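Local coordinates for Glucanase/chitosanase (Paenibacillus fukuinensis, PDB 4ZZ5), which binds chitosan through this CBM32 beta-sandwich module, one part of a larger enzyme that probably hydrolyses chitosan and related glucans, at residues Y43-Q48 / T121-A126; T88-V93 / F115-A120. All coordinates share one frame; numbering follows the deposited sequence. Where two conformers were deposited one is given.

Contact 1. Residues Y43-Q48 / T121-A126; sequences YGASPQ and TTRATA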
ATOM      1  N   TYR A  43       5.053  13.874   6.641  1.00 12.09           N
ATOM      2  CA  TYR A  43       5.241  14.752   5.520  1.00 12.52           C
ATOM      3  C   TYR A  43       6.650  14.785   5.022  1.00 12.41           C
ATOM      4  O   TYR A  43       7.581  14.480   5.838  1.00 15.09           O
ATOM      5  CB  TYR A  43       4.857  16.191   5.745  1.00 12.29           C
ATOM      6  CG  TYR A  43       3.469  16.398   6.121  1.00 13.16           C
ATOM      7  CD1 TYR A  43       2.467  15.429   6.004  1.00 13.71           C
ATOM      8  CD2 TYR A  43       3.080  17.617   6.598  1.00 16.01           C
ATOM      9  CE1 TYR A  43       1.202  15.648   6.406  1.00 15.33           C
ATOM     10  CE2 TYR A  43       1.787  17.849   7.026  1.00 17.46           C
ATOM     11  CZ  TYR A  43       0.858  16.828   6.894  1.00 16.92           C
ATOM     12  OH  TYR A  43      -0.407  17.067   7.363  1.00 21.46           O
ATOM     13  N   GLY A  44       6.943  15.089   3.809  1.00 11.63           N
ATOM     14  CA  GLY A  44       8.230  15.387   3.286  1.00 12.08           C
ATOM     15  C   GLY A  44       8.675  14.620   2.075  1.00 12.73           C
ATOM     16  O   GLY A  44       7.875  13.765   1.557  1.00 13.18           O
ATOM     17  N   ALA A  45       9.908  14.727   1.594  1.00 12.63           N
ATOM     18  CA  ALA A  45      10.409  14.193   0.353  1.00 13.73           C
ATOM     19  C   ALA A  45      10.940  12.731   0.415  1.00 11.89           C
ATOM     20  O   ALA A  45      11.297  12.141  -0.573  1.00 13.71           O
ATOM     21  CB  ALA A  45      11.527  15.095  -0.223  1.00 17.09           C
ATOM     22  N   SER A  46      10.980  12.192   1.614  1.00 11.34           N
ATOM     23  CA  SER A  46      11.387  10.815   1.896  0.52 10.40           C
ATOM     24  C   SER A  46      10.416   9.838   1.134  1.00  9.87           C
ATOM     25  O   SER A  46       9.213  10.090   1.268  1.00 10.04           O
ATOM     26  CB  SER A  46      11.225  10.516   3.411  0.52 11.49           C
ATOM     27  OG  SER A  46      11.447   9.150   3.673  0.52 13.56           O
ATOM     28  N   PRO A  47      10.858   8.693   0.692  1.00  9.54           N
ATOM     29  CA  PRO A  47       9.920   7.603   0.340  1.00  8.89           C
ATOM     30  C   PRO A  47       9.149   7.207   1.576  1.00  7.87           C
ATOM     31  O   PRO A  47       9.585   7.349   2.716  1.00  9.11           O
ATOM     32  CB  PRO A  47      10.791   6.428  -0.093  1.00 10.55           C
ATOM     33  CG  PRO A  47      12.117   7.146  -0.500  1.00 12.00           C
ATOM     34  CD  PRO A  47      12.232   8.332   0.383  1.00 11.38           C
ATOM     35  N   GLN A  48       7.891   6.739   1.354  1.00  6.81           N
ATOM     36  CA  GLN A  48       7.100   6.193   2.395  1.00  6.00           C
ATOM     37  C   GLN A  48       6.459   4.920   1.913  1.00  6.34           C
ATOM     38  O   GLN A  48       6.377   4.674   0.707  1.00  7.46           O
ATOM     39  CB  GLN A  48       5.999   7.210   2.832  1.00  6.48           C
ATOM     40  CG  GLN A  48       6.507   8.540   3.256  1.00  6.77           C
ATOM     41  CD  GLN A  48       7.186   8.568   4.598  1.00  7.29           C
ATOM     42  OE1 GLN A  48       7.094   7.686   5.424  1.00  7.54           O
ATOM     43  NE2 GLN A  48       7.787   9.712   4.923  1.00  8.91           N
ATOM     44  N   THR A 121       7.197   7.117  -3.838  1.00  7.20           N
ATOM     45  CA  THR A 121       8.511   7.828  -4.000  1.00  7.83           C
ATOM     46  C   THR A 121       8.360   9.214  -4.566  1.00  9.32           C
ATOM     47  O   THR A 121       9.323  10.005  -4.280  1.00 11.69           O
ATOM     48  CB  THR A 121       9.455   7.023  -4.897  1.00  8.93           C
ATOM     49  OG1 THR A 121       8.874   6.731  -6.158  1.00  9.49           O
ATOM     50  CG2 THR A 121       9.827   5.704  -4.228  1.00 10.77           C
ATOM     51  N   THR A 122       7.317   9.605  -5.276  1.00  8.55           N
ATOM     52  CA  THR A 122       7.093  11.052  -5.655  1.00  9.12           C
ATOM     53  C   THR A 122       5.696  11.386  -5.294  1.00  8.28           C
ATOM     54  O   THR A 122       4.725  10.709  -5.684  1.00  8.67           O
ATOM     55  CB  THR A 122       7.343  11.294  -7.112  1.00  9.88           C
ATOM     56  OG1 THR A 122       8.686  10.947  -7.449  1.00 11.30           O
ATOM     57  CG2 THR A 122       7.101  12.795  -7.488  1.00 11.36           C
ATOM     58  N   ARG A 123       5.546  12.442  -4.561  1.00  9.57           N
ATOM     59  CA  ARG A 123       4.286  13.026  -4.108  1.00  9.44           C
ATOM     60  C   ARG A 123       3.670  13.882  -5.180  1.00  9.36           C
ATOM     61  O   ARG A 123       4.360  14.673  -5.880  1.00 12.18           O
ATOM     62  CB  ARG A 123       4.497  13.884  -2.913  1.00 10.07           C
ATOM     63  CG  ARG A 123       5.061  13.221  -1.637  1.00 10.11           C
ATOM     64  CD  ARG A 123       5.344  14.290  -0.579  1.00 11.35           C
ATOM     65  NE  ARG A 123       6.562  15.035  -1.008  1.00 12.49           N
ATOM     66  CZ  ARG A 123       7.028  16.166  -0.402  1.00 11.27           C
ATOM     67  NH1 ARG A 123       6.448  16.642   0.640  1.00 11.94           N
ATOM     68  NH2 ARG A 123       8.182  16.635  -0.936  1.00 14.22           N
ATOM     69  N   ALA A 124       2.368  13.935  -5.179  1.00  8.75           N
ATOM     70  CA  ALA A 124       1.562  14.997  -5.924  1.00 10.09           C
ATOM     71  C   ALA A 124       1.523  16.253  -5.146  1.00 10.76           C
ATOM     72  O   ALA A 124       1.211  17.302  -5.808  1.00 13.60           O
ATOM     73  CB  ALA A 124       0.142  14.516  -6.121  1.00 10.20           C
ATOM     74  N   THR A 125       1.695  16.283  -3.863  1.00  9.63           N
ATOM     75  CA  THR A 125       1.560  17.427  -2.985  1.00 10.01           C
ATOM     76  C   THR A 125       2.813  17.603  -2.181  1.00 10.28           C
ATOM     77  O   THR A 125       3.771  16.765  -2.200  1.00 11.80           O
ATOM     78  CB  THR A 125       0.372  17.307  -2.034  1.00  9.23           C
ATOM     79  OG1 THR A 125       0.712  16.376  -0.967  1.00  9.68           O
ATOM     80  CG2 THR A 125      -0.882  16.914  -2.710  1.00 10.91           C
ATOM     81  N   ALA A 126       2.859  18.672  -1.374  1.00 10.08           N
ATOM     82  CA  ALA A 126       3.916  18.859  -0.485  1.00  9.69           C
ATOM     83  C   ALA A 126       3.685  18.330   0.919  1.00 11.80           C
ATOM     84  O   ALA A 126       4.175  18.903   1.893  1.00 11.75           O
ATOM     85  CB  ALA A 126       4.336  20.433  -0.434  1.00  9.83           C
TER
HETATM   86  O   HOH W   1      10.083  12.518  -3.113  1.00 23.60           O
HETATM   87  O   HOH W   2      11.128   9.877  -2.418  1.00 28.26           O

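Contact 2. Residues T88-V93 / F115-A120; sequences TNWTTV and FVRVYA. With SO4 (sulfate ion), chain C.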
ATOM      1  N   THR A  88      11.844  -8.477   4.571  1.00 13.24           N
ATOM      2  CA  THR A  88      12.998  -7.613   4.220  1.00 14.85           C
ATOM      3  C   THR A  88      13.347  -7.664   2.700  1.00 13.70           C
ATOM      4  O   THR A  88      13.975  -6.708   2.281  1.00 15.15           O
ATOM      5  CB  THR A  88      14.324  -8.061   4.936  1.00 17.17           C
ATOM      6  OG1 THR A  88      14.538  -9.424   4.671  1.00 19.30           O
ATOM      7  CG2 THR A  88      14.210  -7.831   6.488  1.00 20.29           C
ATOM      8  N   ASN A  89      12.846  -8.630   1.964  1.00 11.30           N
ATOM      9  CA  ASN A  89      13.173  -8.781   0.559  1.00 12.26           C
ATOM     10  C   ASN A  89      11.916  -8.485  -0.250  1.00  9.53           C
ATOM     11  O   ASN A  89      10.949  -9.217  -0.146  1.00 11.69           O
ATOM     12  CB  ASN A  89      13.601 -10.229   0.332  1.00 16.31           C
ATOM     13  CG  ASN A  89      14.844 -10.553   1.132  1.00 17.02           C
ATOM     14  OD1 ASN A  89      15.887  -9.984   0.861  1.00 20.91           O
ATOM     15  ND2 ASN A  89      14.718 -11.471   2.129  1.00 20.88           N
ATOM     16  N   TRP A  90      11.991  -7.435  -1.037  1.00  8.49           N
ATOM     17  CA  TRP A  90      10.855  -6.966  -1.826  1.00  8.46           C
ATOM     18  C   TRP A  90      11.132  -7.083  -3.307  1.00  8.75           C
ATOM     19  O   TRP A  90      12.298  -6.845  -3.741  1.00 10.31           O
ATOM     20  CB  TRP A  90      10.552  -5.494  -1.500  1.00  7.78           C
ATOM     21  CG  TRP A  90      10.116  -5.292  -0.061  1.00  7.52           C
ATOM     22  CD1 TRP A  90      10.892  -4.739   0.910  1.00  9.22           C
ATOM     23  CD2 TRP A  90       8.856  -5.621   0.473  1.00  7.08           C
ATOM     24  NE1 TRP A  90      10.123  -4.759   2.064  1.00  8.55           N
ATOM     25  CE2 TRP A  90       8.909  -5.277   1.849  1.00  7.49           C
ATOM     26  CE3 TRP A  90       7.702  -6.175  -0.029  1.00  7.23           C
ATOM     27  CZ2 TRP A  90       7.810  -5.531   2.668  1.00  8.14           C
ATOM     28  CZ3 TRP A  90       6.653  -6.403   0.785  1.00  7.63           C
ATOM     29  CH2 TRP A  90       6.711  -6.091   2.166  1.00  7.28           C
ATOM     30  N   THR A  91      10.117  -7.409  -4.052  1.00  7.29           N
ATOM     31  CA  THR A  91      10.161  -7.523  -5.522  1.00  6.95           C
ATOM     32  C   THR A  91       9.089  -6.633  -6.080  1.00  6.89           C
ATOM     33  O   THR A  91       7.887  -6.821  -5.826  1.00  7.23           O
ATOM     34  CB  THR A  91       9.936  -8.977  -5.912  1.00  8.90           C
ATOM     35  OG1 THR A  91      10.944  -9.760  -5.398  1.00  9.64           O
ATOM     36  CG2 THR A  91       9.942  -9.060  -7.475  1.00  9.37           C
ATOM     37  N   THR A  92       9.455  -5.661  -6.948  1.00  7.29           N
ATOM     38  CA  THR A  92       8.501  -4.851  -7.639  1.00  8.15           C
ATOM     39  C   THR A  92       7.689  -5.613  -8.667  1.00  7.29           C
ATOM     40  O   THR A  92       8.337  -6.227  -9.574  1.00  8.45           O
ATOM     41  CB  THR A  92       9.136  -3.601  -8.294  1.00  7.96           C
ATOM     42  OG1 THR A  92       9.659  -2.808  -7.187  1.00  9.36           O
ATOM     43  CG2 THR A  92       8.197  -2.816  -9.084  1.00  9.09           C
ATOM     44  N   VAL A  93       6.408  -5.553  -8.614  1.00  6.43           N
ATOM     45  CA  VAL A  93       5.508  -6.171  -9.576  1.00  6.53           C
ATOM     46  C   VAL A  93       4.844  -5.195 -10.457  1.00  7.03           C
ATOM     47  O   VAL A  93       4.269  -5.554 -11.503  1.00  8.62           O
ATOM     48  CB  VAL A  93       4.487  -7.125  -8.895  1.00  7.27           C
ATOM     49  CG1 VAL A  93       5.159  -8.206  -8.131  1.00  8.00           C
ATOM     50  CG2 VAL A  93       3.480  -6.392  -8.022  1.00  8.05           C
ATOM     51  N   PHE A 115       3.428 -10.924   1.586  1.00  8.24           N
ATOM     52  CA  PHE A 115       3.312  -9.445   1.944  1.00  6.77           C
ATOM     53  C   PHE A 115       3.172  -8.675   0.683  1.00  7.90           C
ATOM     54  O   PHE A 115       3.773  -9.076  -0.364  1.00  7.56           O
ATOM     55  CB  PHE A 115       4.474  -8.953   2.694  1.00  8.07           C
ATOM     56  CG  PHE A 115       4.883  -9.787   3.909  1.00  8.86           C
ATOM     57  CD1 PHE A 115       5.685 -10.868   3.826  1.00  9.36           C
ATOM     58  CD2 PHE A 115       4.483  -9.377   5.217  1.00 10.74           C
ATOM     59  CE1 PHE A 115       5.995 -11.638   4.939  1.00 10.81           C
ATOM     60  CE2 PHE A 115       4.867 -10.122   6.309  1.00 11.23           C
ATOM     61  CZ  PHE A 115       5.593 -11.204   6.184  1.00 10.39           C
ATOM     62  N   VAL A 116       2.430  -7.571   0.713  1.00  6.90           N
ATOM     63  CA  VAL A 116       2.318  -6.662  -0.381  1.00  7.34           C
ATOM     64  C   VAL A 116       2.622  -5.292   0.143  1.00  6.43           C
ATOM     65  O   VAL A 116       2.030  -4.868   1.184  1.00  7.02           O
ATOM     66  CB  VAL A 116       0.962  -6.696  -1.016  1.00  7.78           C
ATOM     67  CG1 VAL A 116       0.922  -5.889  -2.312  1.00  8.31           C
ATOM     68  CG2 VAL A 116       0.410  -8.082  -1.242  1.00 10.23           C
ATOM     69  N   ARG A 117       3.433  -4.495  -0.536  1.00  5.96           N
ATOM     70  CA  ARG A 117       3.884  -3.141  -0.109  1.00  6.38           C
ATOM     71  C   ARG A 117       3.535  -2.147  -1.215  1.00  5.66           C
ATOM     72  O   ARG A 117       3.746  -2.427  -2.425  1.00  6.44           O
ATOM     73  CB  ARG A 117       5.367  -3.139   0.178  1.00  7.12           C
ATOM     74  CG  ARG A 117       5.892  -1.838   0.785  1.00  7.22           C
ATOM     75  CD  ARG A 117       7.238  -1.966   1.430  1.00  8.23           C
ATOM     76  NE  ARG A 117       8.357  -1.949   0.471  1.00  7.60           N
ATOM     77  CZ  ARG A 117       9.578  -1.525   0.707  1.00  8.43           C
ATOM     78  NH1 ARG A 117       9.923  -1.141   1.937  1.00 10.66           N
ATOM     79  NH2 ARG A 117      10.488  -1.523  -0.251  1.00  9.05           N
ATOM     80  N   VAL A 118       3.010  -0.994  -0.818  1.00  5.38           N
ATOM     81  CA  VAL A 118       3.049   0.259  -1.664  1.00  5.91           C
ATOM     82  C   VAL A 118       4.259   1.010  -1.242  1.00  5.35           C
ATOM     83  O   VAL A 118       4.345   1.373  -0.047  1.00  5.71           O
ATOM     84  CB  VAL A 118       1.768   1.067  -1.469  1.00  6.93           C
ATOM     85  CG1 VAL A 118       1.888   2.402  -2.258  1.00  8.20           C
ATOM     86  CG2 VAL A 118       0.528   0.306  -1.916  1.00  8.96           C
ATOM     87  N   TYR A 119       5.167   1.247  -2.159  1.00  5.30           N
ATOM     88  CA  TYR A 119       6.392   2.007  -1.903  1.00  6.01           C
ATOM     89  C   TYR A 119       6.300   3.271  -2.740  1.00  6.22           C
ATOM     90  O   TYR A 119       6.391   3.215  -3.955  1.00  6.69           O
ATOM     91  CB  TYR A 119       7.589   1.109  -2.259  1.00  6.42           C
ATOM     92  CG  TYR A 119       8.894   1.725  -1.903  1.00  6.84           C
ATOM     93  CD1 TYR A 119       9.415   1.737  -0.603  1.00  8.37           C
ATOM     94  CD2 TYR A 119       9.673   2.308  -2.869  1.00 10.01           C
ATOM     95  CE1 TYR A 119      10.634   2.323  -0.282  1.00  9.06           C
ATOM     96  CE2 TYR A 119      10.896   2.899  -2.525  1.00 10.35           C
ATOM     97  CZ  TYR A 119      11.334   2.914  -1.268  1.00  9.55           C
ATOM     98  OH  TYR A 119      12.559   3.544  -1.073  1.00 11.51           O
ATOM     99  N   ALA A 120       6.041   4.364  -2.078  1.00  5.74           N
ATOM    100  CA  ALA A 120       5.679   5.633  -2.706  1.00  5.84           C
ATOM    101  C   ALA A 120       6.892   6.557  -2.682  1.00  5.89           C
ATOM    102  O   ALA A 120       7.542   6.801  -1.665  1.00  7.28           O
ATOM    103  CB  ALA A 120       4.551   6.259  -1.962  1.00  7.25           C
TER
HETATM  104  S   SO4 C 201      13.695  -0.242   1.502  1.00 18.59           S
HETATM  105  O1  SO4 C 201      12.547  -0.215   2.467  1.00 20.17           O
HETATM  106  O2  SO4 C 201      14.403   1.064   1.511  1.00 26.08           O
HETATM  107  O3  SO4 C 201      14.552  -1.347   2.052  1.00 27.50           O
HETATM  108  O4  SO4 C 201      13.231  -0.482   0.098  1.00 20.13           O

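Contact 1. Residues Y43-Q48 / T121-A126
Arg123 packs flat against Gly44 and Ala45 in a surface contact between the 43-48 loop and the end of strand 115-123 with the turn that follows it, at one end of the CBM32 beta-sandwich; bridging water completes it. The evidence lies in the guanidinium plane: Gly44 O sits 3.0 Å above it, displaced toward the rim. Although Arg123 NE is only 3.1 Å from Gly44 O, the angle is too poor for a hydrogen bond. Ala45 CA lies over the same face, 3.5 Å from Arg123 NH2. The bend at chi3 (-73°) of Arg123 turns the group flat against the loop, while its NH1 donates to Tyr127 O. With an alanine here, Tyr127 O would probably lose this donor, and Gly44 and Ala45 the flat group they rest on. At phi 128° and psi -173°, a side chain on residue 44 would collide with Tyr43 O, which glycine avoids.

Two waters link the carbonyls of Ala45 and Thr121; one lies 2.8 Å from Ala45 O, the other 2.6 Å from Thr121 O. Nearby, Pro47 CB packs loosely on Thr121 CG2 at 4.3 Å. Thr121 and Thr122 form a classic beta bulge opposite Ala74, and the strand changes direction at Thr122. The 43-48 loop joins strand 39-40 of one sheet to strand 48-54 of the other, where 48-54 pairs antiparallel with 115-123.

Contact 2. Residues T88-V93 / F115-A120
Trp90 and Arg117 form a cation-pi stack on the five-stranded sheet of this F5/8 type C (discoidin-like) beta-sandwich, reaching across the intervening strand 75-80. Their CA atoms are 8.1 Å apart, so the side chains bridge the gap. The guanidinium lies flat on the indole, planes 5° apart, with Arg117 CZ 3.6 Å from the centroid of the Trp90 five-membered ring. Nearer the backbone, Arg117 CB makes a CH-pi contact with the six-membered ring, 3.8 Å from its centroid. One arginine therefore follows both indole rings: its aliphatic start meets the benzo part, and the bend at chi3 (80°) brings its charged end over the pyrrole part. At the far end of the indole, Trp90 CH2 packs against Phe115 CB at 3.7 Å.

The opposite face of the guanidinium takes Tyr119, whose CD1 stands 3.4 Å above the plane, offset toward the rim, and Trp49 of strand 48-54 makes a further cation-pi contact with Arg117. Polar partners complete the site: NH2 donates to Gln78 OE1 as well as to a sulfate, probably from the crystallisation liquor. That anion is gripped by two bonds, Arg117 NH2 to O4 at 3.0 Å and Arg117 NH1 to O1 at 2.8 Å, the latter almost straight at 179°.

Overall arrangement
Contacts 1 and 2 both draw on strand 115-123 of the five-stranded sheet, and their centres lie about 17 Å apart. Residues 115-120 supply contact 2 and the following 121-126 supply contact 1, so the strand carries one after the other. Along the chain the order is 43-48, 88-93, 115-120, 121-126, which nests contact 2 inside the loop closed by contact 1. They meet directly: Gln48 O and Ala120 N, 2.8 Å apart, are probably hydrogen-bonded, and Pro47 CB packs on Tyr119 OH at 3.5 Å. Contact 1 thus ties the 43-48 loop to the end of that strand and the turn after it, whereas contact 2 spans the sheet toward its outer strand 91-96, all within a single module.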